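Local atomic coordinates of molybdopterin adenylyltransferase (Pyrococcus furiosus, PDB entry 4LHB), a protein that catalyses the ATP-dependent adenylylation of molybdopterin, releasing diphosphate, a step in the biosynthesis of the molybdenum cofactor. Residues P72-K75 / I76-L79. Residues are numbered along the deposited sequence; the frame is centred on the assembly and turned at random.
Sequences PDDK and IEVL
Asp-74 O receives Val-78 N at 2.9 Å and Lys-75 O receives Leu-79 N at 3.0 Å, the first i to i+4 bonds of helix 75-87 as the chain turns out of strand 64-71 through an inverse gamma turn centred on Asp-73. This helix links the parallel strands 64-71 and 92-96, a beta-alpha-beta crossover. Asp-74 is the N-cap. Chi1 of 178° places its carboxylate beside the carbonyl carbon, and rotation about chi2 points OD1 at two amides of the first turn. Glu-77 N reaches OD1 at 3.1 Å in a nearly straight bond (165°), on the anti side and slightly out of the carboxylate plane; Ile-76 N adds a weak, bent one. A short acidic side chain suits this place, since it can accept from amides that have no earlier helical carbonyl. The rigid ring of Pro-72 restricts the backbone leaving the strand, and its CG corner meets the aliphatic part of Glu-77, CG to CG 3.8 Å. An acid at Glu-77 probably also suits the positive helix end. Val-78 sets CG2 3.4 Å from Asp-74 O and packs inward on Val-38 of the sheet. Lys-75 and Leu-79, one turn apart, run side by side with Lys-75 CG 3.8 Å from Leu-79 CD2. On the second subunit, Gln-150 N bonds Asp-74 OD2, Asp-116 forms a salt bridge with NZ of the extended Lys-75, and Phe-83 packs on Leu-79. One carboxylate thus caps the helix and bonds the neighbouring subunit, and the positive helix end would be expected to stabilise its charge.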
loop_
_atom_site.group_PDB
_atom_site.type_symbol
_atom_site.label_atom_id
_atom_site.label_comp_id
_atom_site.label_asym_id
_atom_site.label_seq_id
_atom_site.Cartn_x
_atom_site.Cartn_y
_atom_site.Cartn_z
ATOM N N PRO C 72 20.814 10.590 15.511
ATOM C CA PRO C 72 20.630 11.443 14.344
ATOM C C PRO C 72 19.328 11.149 13.569
ATOM O O PRO C 72 18.721 10.104 13.764
ATOM C CB PRO C 72 21.839 11.101 13.484
ATOM C CG PRO C 72 22.216 9.755 13.919
ATOM C CD PRO C 72 21.951 9.690 15.371
ATOM N N ASP C 73 18.928 12.060 12.686
ATOM C CA ASP C 73 17.726 11.891 11.874
ATOM C C ASP C 73 18.049 10.896 10.789
ATOM O O ASP C 73 18.213 11.246 9.647
ATOM C CB ASP C 73 17.225 13.249 11.327
ATOM C CG ASP C 73 15.644 13.337 11.205
ATOM O OD1 ASP C 73 15.188 14.500 11.147
ATOM O OD2 ASP C 73 14.834 12.313 11.159
ATOM N N ASP C 74 18.132 9.628 11.170
ATOM C CA ASP C 74 18.673 8.548 10.341
ATOM C C ASP C 74 17.877 7.233 10.601
ATOM O O ASP C 74 17.868 6.699 11.705
ATOM C CB ASP C 74 20.144 8.354 10.712
ATOM C CG ASP C 74 20.827 7.195 9.939
ATOM O OD1 ASP C 74 20.589 6.022 10.233
ATOM O OD2 ASP C 74 21.640 7.464 9.048
ATOM N N LYS C 75 17.250 6.696 9.567
ATOM C CA LYS C 75 16.408 5.525 9.723
ATOM C C LYS C 75 16.996 4.385 10.495
ATOM O O LYS C 75 16.303 3.768 11.266
ATOM C CB LYS C 75 15.961 5.006 8.363
ATOM C CG LYS C 75 15.282 3.651 8.359
ATOM C CD LYS C 75 14.509 3.567 7.052
ATOM C CE LYS C 75 13.836 2.237 6.759
ATOM N NZ LYS C 75 13.484 2.182 5.320
ATOM N N ILE C 76 18.243 4.040 10.219
ATOM C CA ILE C 76 18.817 2.850 10.815
ATOM C C ILE C 76 19.102 3.123 12.278
ATOM O O ILE C 76 18.909 2.231 13.095
ATOM C CB ILE C 76 20.102 2.443 10.127
ATOM C CG1 ILE C 76 19.787 1.737 8.817
ATOM C CG2 ILE C 76 20.951 1.518 11.006
ATOM C CD1 ILE C 76 21.036 1.421 8.005
ATOM N N GLU C 77 19.588 4.323 12.606
ATOM C CA GLU C 77 19.833 4.678 14.009
ATOM C C GLU C 77 18.547 4.698 14.845
ATOM O O GLU C 77 18.519 4.145 15.964
ATOM C CB GLU C 77 20.591 6.009 14.169
ATOM C CG GLU C 77 22.061 5.945 13.714
ATOM C CD GLU C 77 22.854 4.872 14.474
ATOM O OE1 GLU C 77 22.828 4.841 15.718
ATOM O OE2 GLU C 77 23.496 4.037 13.839
ATOM N N VAL C 78 17.496 5.313 14.280
ATOM C CA VAL C 78 16.191 5.357 14.913
ATOM C C VAL C 78 15.635 3.967 15.182
ATOM O O VAL C 78 15.195 3.665 16.306
ATOM C CB VAL C 78 15.186 6.094 14.064
ATOM C CG1 VAL C 78 13.781 5.794 14.592
ATOM C CG2 VAL C 78 15.523 7.587 14.022
ATOM N N LEU C 79 15.679 3.105 14.176
ATOM C CA LEU C 79 15.278 1.706 14.361
ATOM C C LEU C 79 16.141 0.950 15.358
ATOM O O LEU C 79 15.622 0.169 16.135
ATOM C CB LEU C 79 15.207 0.978 13.052
ATOM C CG LEU C 79 13.799 0.938 12.407
ATOM C CD1 LEU C 79 12.714 1.779 13.050
ATOM C CD2 LEU C 79 13.842 1.182 10.909
#